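Ala-tRNApro hydrolase ProX (Aeropyrum pernix, PDB 1WDV) probably hydrolyses mischarged alanyl-tRNA(Pro) as a freestanding trans-editing deacylase that would correct errors of prolyl-tRNA synthetase. Local coordinates at residues Val37-Leu49 / Ala57-Met71. Sequence-based numbering, arbitrary orientation.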
loop_
_atom_site.group_PDB
_atom_site.type_symbol
_atom_site.label_atom_id
_atom_site.label_comp_id
_atom_site.label_asym_id
_atom_site.label_seq_id
_atom_site.Cartn_x
_atom_site.Cartn_y
_atom_site.Cartn_z
ATOM N N VAL A 37 9.302 -13.451 -7.121
ATOM C CA VAL A 37 8.127 -13.814 -6.353
ATOM C C VAL A 37 6.910 -13.793 -7.242
ATOM O O VAL A 37 7.050 -13.757 -8.450
ATOM C CB VAL A 37 7.953 -12.864 -5.145
ATOM C CG1 VAL A 37 9.187 -13.007 -4.239
ATOM C CG2 VAL A 37 7.810 -11.389 -5.599
ATOM N N SER A 38 5.727 -13.860 -6.645
ATOM C CA SER A 38 4.488 -13.848 -7.434
ATOM C C SER A 38 3.869 -12.483 -7.372
ATOM O O SER A 38 4.244 -11.673 -6.532
ATOM C CB SER A 38 3.481 -14.847 -6.876
ATOM O OG SER A 38 3.018 -14.414 -5.606
ATOM N N GLU A 39 2.911 -12.221 -8.255
ATOM C CA GLU A 39 2.261 -10.922 -8.231
ATOM C C GLU A 39 1.522 -10.676 -6.928
ATOM O O GLU A 39 1.405 -9.526 -6.484
ATOM C CB GLU A 39 1.259 -10.789 -9.374
ATOM C CG GLU A 39 1.943 -10.543 -10.710
ATOM C CD GLU A 39 0.963 -10.118 -11.780
ATOM O OE1 GLU A 39 -0.165 -9.708 -11.431
ATOM O OE2 GLU A 39 1.318 -10.185 -12.967
ATOM N N SER A 40 1.024 -11.744 -6.313
ATOM C CA SER A 40 0.295 -11.597 -5.060
ATOM C C SER A 40 1.204 -11.102 -3.937
ATOM O O SER A 40 0.711 -10.630 -2.912
ATOM C CB SER A 40 -0.389 -12.916 -4.650
ATOM O OG SER A 40 0.550 -13.884 -4.198
ATOM N N GLU A 41 2.508 -11.217 -4.133
ATOM C CA GLU A 41 3.473 -10.723 -3.137
ATOM C C GLU A 41 3.927 -9.293 -3.376
ATOM O O GLU A 41 4.707 -8.747 -2.582
ATOM C CB GLU A 41 4.688 -11.638 -3.071
ATOM C CG GLU A 41 4.280 -12.985 -2.500
ATOM C CD GLU A 41 5.255 -14.084 -2.845
ATOM O OE1 GLU A 41 6.137 -14.401 -2.018
ATOM O OE2 GLU A 41 5.130 -14.652 -3.951
ATOM N N ILE A 42 3.492 -8.699 -4.491
ATOM C CA ILE A 42 3.797 -7.293 -4.797
ATOM C C ILE A 42 2.495 -6.572 -4.418
ATOM O O ILE A 42 1.478 -6.698 -5.119
ATOM C CB ILE A 42 4.042 -7.059 -6.292
ATOM C CG1 ILE A 42 5.169 -7.965 -6.791
ATOM C CG2 ILE A 42 4.360 -5.578 -6.532
ATOM C CD1 ILE A 42 6.573 -7.785 -6.077
ATOM N N VAL A 43 2.501 -5.802 -3.346
ATOM C CA VAL A 43 1.251 -5.183 -2.938
ATOM C C VAL A 43 1.152 -3.732 -3.344
ATOM O O VAL A 43 2.147 -3.016 -3.364
ATOM C CB VAL A 43 1.041 -5.292 -1.412
ATOM C CG1 VAL A 43 0.921 -6.750 -1.020
ATOM C CG2 VAL A 43 2.231 -4.667 -0.667
ATOM N N LYS A 44 -0.059 -3.309 -3.685
ATOM C CA LYS A 44 -0.223 -1.917 -4.057
ATOM C C LYS A 44 -1.008 -1.194 -2.985
ATOM O O LYS A 44 -1.897 -1.777 -2.379
ATOM C CB LYS A 44 -0.911 -1.811 -5.415
ATOM C CG LYS A 44 -2.059 -2.745 -5.624
ATOM C CD LYS A 44 -2.108 -3.161 -7.098
ATOM C CE LYS A 44 -3.346 -3.981 -7.444
ATOM N NZ LYS A 44 -3.497 -4.120 -8.930
ATOM N N THR A 45 -0.605 0.050 -2.724
ATOM C CA THR A 45 -1.254 0.933 -1.761
ATOM C C THR A 45 -2.130 1.812 -2.622
ATOM O O THR A 45 -1.628 2.699 -3.310
ATOM C CB THR A 45 -0.238 1.855 -1.038
ATOM O OG1 THR A 45 0.753 1.061 -0.367
ATOM C CG2 THR A 45 -0.928 2.683 0.019
ATOM N N LEU A 46 -3.426 1.554 -2.610
ATOM C CA LEU A 46 -4.357 2.331 -3.414
ATOM C C LEU A 46 -5.017 3.414 -2.603
ATOM O O LEU A 46 -5.549 3.146 -1.534
ATOM C CB LEU A 46 -5.462 1.426 -3.968
ATOM C CG LEU A 46 -4.965 0.234 -4.784
ATOM C CD1 LEU A 46 -6.180 -0.656 -5.168
ATOM C CD2 LEU A 46 -4.209 0.736 -6.009
ATOM N N ILE A 47 -5.019 4.643 -3.108
ATOM C CA ILE A 47 -5.691 5.702 -2.353
ATOM C C ILE A 47 -7.160 5.754 -2.770
ATOM O O ILE A 47 -7.502 5.821 -3.972
ATOM C CB ILE A 47 -5.007 7.063 -2.593
ATOM C CG1 ILE A 47 -3.526 6.975 -2.201
ATOM C CG2 ILE A 47 -5.705 8.160 -1.800
ATOM C CD1 ILE A 47 -3.258 6.603 -0.713
ATOM N N VAL A 48 -8.041 5.727 -1.768
ATOM C CA VAL A 48 -9.481 5.743 -2.006
ATOM C C VAL A 48 -10.074 6.961 -1.295
ATOM O O VAL A 48 -9.659 7.296 -0.179
ATOM C CB VAL A 48 -10.099 4.434 -1.465
ATOM C CG1 VAL A 48 -11.622 4.440 -1.579
ATOM C CG2 VAL A 48 -9.530 3.256 -2.278
ATOM N N LEU A 49 -11.043 7.608 -1.947
ATOM C CA LEU A 49 -11.655 8.808 -1.387
ATOM C C LEU A 49 -13.138 8.643 -1.151
ATOM O O LEU A 49 -13.827 8.099 -2.008
ATOM C CB LEU A 49 -11.484 9.964 -2.366
ATOM C CG LEU A 49 -10.060 10.187 -2.886
ATOM C CD1 LEU A 49 -10.098 11.307 -3.933
ATOM C CD2 LEU A 49 -9.139 10.560 -1.738
ATOM N N ALA A 57 -5.888 4.481 2.493
ATOM C CA ALA A 57 -4.773 3.838 1.774
ATOM C C ALA A 57 -5.145 2.363 1.964
ATOM O O ALA A 57 -5.221 1.879 3.081
ATOM C CB ALA A 57 -3.438 4.148 2.440
ATOM N N VAL A 58 -5.372 1.671 0.853
ATOM C CA VAL A 58 -5.840 0.292 0.884
ATOM C C VAL A 58 -4.793 -0.612 0.236
ATOM O O VAL A 58 -4.513 -0.495 -0.953
ATOM C CB VAL A 58 -7.195 0.208 0.108
ATOM C CG1 VAL A 58 -7.824 -1.199 0.279
ATOM C CG2 VAL A 58 -8.153 1.306 0.641
ATOM N N VAL A 59 -4.235 -1.522 1.031
ATOM C CA VAL A 59 -3.197 -2.421 0.564
ATOM C C VAL A 59 -3.775 -3.747 0.123
ATOM O O VAL A 59 -4.381 -4.472 0.927
ATOM C CB VAL A 59 -2.149 -2.680 1.680
ATOM C CG1 VAL A 59 -1.038 -3.523 1.150
ATOM C CG2 VAL A 59 -1.593 -1.328 2.183
ATOM N N ILE A 60 -3.592 -4.057 -1.167
ATOM C CA ILE A 60 -4.118 -5.295 -1.736
ATOM C C ILE A 60 -3.065 -6.044 -2.547
ATOM O O ILE A 60 -2.026 -5.480 -2.917
ATOM C CB ILE A 60 -5.360 -5.038 -2.657
ATOM C CG1 ILE A 60 -4.943 -4.299 -3.929
ATOM C CG2 ILE A 60 -6.426 -4.190 -1.899
ATOM C CD1 ILE A 60 -6.084 -4.231 -4.998
ATOM N N PRO A 61 -3.292 -7.345 -2.788
ATOM C CA PRO A 61 -2.373 -8.191 -3.571
ATOM C C PRO A 61 -2.247 -7.633 -4.982
ATOM O O PRO A 61 -3.203 -7.101 -5.534
ATOM C CB PRO A 61 -3.054 -9.555 -3.584
ATOM C CG PRO A 61 -3.935 -9.521 -2.388
ATOM C CD PRO A 61 -4.455 -8.120 -2.329
ATOM N N GLY A 62 -1.075 -7.794 -5.575
ATOM C CA GLY A 62 -0.823 -7.249 -6.895
ATOM C C GLY A 62 -1.620 -7.841 -8.029
ATOM O O GLY A 62 -1.770 -7.179 -9.084
ATOM N N ASP A 63 -2.097 -9.075 -7.833
ATOM C CA ASP A 63 -2.894 -9.746 -8.852
ATOM C C ASP A 63 -4.395 -9.537 -8.661
ATOM O O ASP A 63 -5.197 -10.232 -9.275
ATOM C CB ASP A 63 -2.551 -11.254 -8.931
ATOM C CG ASP A 63 -2.737 -11.992 -7.609
ATOM O OD1 ASP A 63 -2.977 -11.349 -6.572
ATOM O OD2 ASP A 63 -2.630 -13.243 -7.611
ATOM N N LYS A 64 -4.788 -8.566 -7.833
ATOM C CA LYS A 64 -6.221 -8.286 -7.650
ATOM C C LYS A 64 -6.468 -6.807 -7.889
ATOM O O LYS A 64 -5.536 -6.039 -8.111
ATOM C CB LYS A 64 -6.676 -8.617 -6.222
ATOM C CG LYS A 64 -6.322 -10.019 -5.739
ATOM C CD LYS A 64 -7.222 -11.080 -6.337
ATOM C CE LYS A 64 -7.022 -12.417 -5.598
ATOM N NZ LYS A 64 -7.748 -13.505 -6.307
ATOM N N ARG A 65 -7.741 -6.427 -7.913
ATOM C CA ARG A 65 -8.124 -5.026 -8.058
ATOM C C ARG A 65 -9.030 -4.676 -6.888
ATOM O O ARG A 65 -9.544 -5.556 -6.190
ATOM C CB ARG A 65 -8.823 -4.776 -9.403
ATOM C CG ARG A 65 -7.803 -4.722 -10.557
ATOM C CD ARG A 65 -8.406 -4.509 -11.933
ATOM N NE ARG A 65 -7.378 -4.126 -12.911
ATOM C CZ ARG A 65 -7.487 -4.309 -14.227
ATOM N NH1 ARG A 65 -8.572 -4.890 -14.722
ATOM N NH2 ARG A 65 -6.542 -3.860 -15.050
ATOM N N LEU A 66 -9.218 -3.391 -6.649
ATOM C CA LEU A 66 -10.075 -2.984 -5.544
ATOM C C LEU A 66 -11.547 -3.329 -5.757
ATOM O O LEU A 66 -12.080 -3.151 -6.855
ATOM C CB LEU A 66 -9.952 -1.472 -5.340
ATOM C CG LEU A 66 -10.765 -0.918 -4.156
ATOM C CD1 LEU A 66 -10.009 -1.265 -2.872
ATOM C CD2 LEU A 66 -10.930 0.601 -4.289
ATOM N N ASN A 67 -12.195 -3.819 -4.698
ATOM C CA ASN A 67 -13.626 -4.101 -4.737
ATOM C C ASN A 67 -14.249 -2.804 -4.169
ATOM O O ASN A 67 -14.285 -2.588 -2.944
ATOM C CB ASN A 67 -13.958 -5.300 -3.842
ATOM C CG ASN A 67 -15.411 -5.688 -3.928
ATOM O OD1 ASN A 67 -16.286 -4.825 -4.012
ATOM N ND2 ASN A 67 -15.682 -6.988 -3.900
ATOM N N ILE A 68 -14.695 -1.934 -5.072
ATOM C CA ILE A 68 -15.269 -0.645 -4.695
ATOM C C ILE A 68 -16.429 -0.766 -3.723
ATOM O O ILE A 68 -16.485 -0.056 -2.726
ATOM C CB ILE A 68 -15.753 0.148 -5.941
ATOM C CG1 ILE A 68 -14.563 0.479 -6.839
ATOM C CG2 ILE A 68 -16.460 1.448 -5.508
ATOM C CD1 ILE A 68 -13.605 1.498 -6.239
ATOM N N ASN A 69 -17.338 -1.681 -4.015
ATOM C CA ASN A 69 -18.503 -1.901 -3.165
ATOM C C ASN A 69 -18.072 -2.244 -1.746
ATOM O O ASN A 69 -18.676 -1.798 -0.785
ATOM C CB ASN A 69 -19.346 -3.036 -3.732
ATOM C CG ASN A 69 -20.604 -3.281 -2.926
ATOM O OD1 ASN A 69 -20.889 -4.415 -2.532
ATOM N ND2 ASN A 69 -21.372 -2.223 -2.685
ATOM N N SER A 70 -17.030 -3.055 -1.620
ATOM C CA SER A 70 -16.546 -3.403 -0.294
ATOM C C SER A 70 -16.028 -2.189 0.473
ATOM O O SER A 70 -16.242 -2.090 1.677
ATOM C CB SER A 70 -15.467 -4.494 -0.381
ATOM O OG SER A 70 -16.038 -5.683 -0.897
HETATM N N MSE A 71 -15.357 -1.262 -0.212
HETATM C CA MSE A 71 -14.853 -0.064 0.441
HETATM C C MSE A 71 -15.998 0.882 0.800
HETATM O O MSE A 71 -15.915 1.605 1.788
HETATM C CB MSE A 71 -13.830 0.665 -0.451
HETATM C CG MSE A 71 -12.404 0.187 -0.307
HETATM SE SE MSE A 71 -11.783 0.160 1.483
HETATM C CE MSE A 71 -11.768 2.063 1.859
HETATM O O HOH W 1 -5.523 -2.745 -11.337
#
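Leu46 and Val58 form a hydrogen-bonded pair in the antiparallel hairpin of strands 43-50 and 55-61, neighbours in the mixed sheet of the aminoacyl-tRNA editing domain. Leu46 N points almost straight at Val58 O (2.9 Å, 176° at the hydrogen), and Val58 N returns a bond to Leu46 O. Lys44 and Ile60 are paired in the same way two residues along on each strand.

The tight, apolar part lies on the face that carries Leu46, Val58 and Ile60. Leu46 CD1 touches Ile60 CD1 at 3.6 Å, the two side chains crossing at about a right angle. Val48 CG2 touches both Leu66 CD2 (3.6 Å) and Val58 CG2 (3.8 Å). Through Leu66 the segment after the hairpin packs against this face, and Leu81 of edge strand 79-81 also touches it.

The Lys44 end of this face is more open, with exposed Arg65 nearby. Lys44 CG lies between backbone N and carbonyl carbon (chi1 43°), 3.7 Å from Ile60 CG1. The chain bends at chi2 and carries NZ to a weak bond with Lys64 O (2.9 Å). A water that also accepts from Arg65 NE takes a second weak bond from NZ. An alanine in place of Lys44 would probably leave Lys64 O without this donor and uncover the flank of Ile60.

The chemistry implies a hairpin set by backbone bonds and aliphatic packing, with one lysine reaching the following type I turn, Pro61 to Lys64, through a weak polar link.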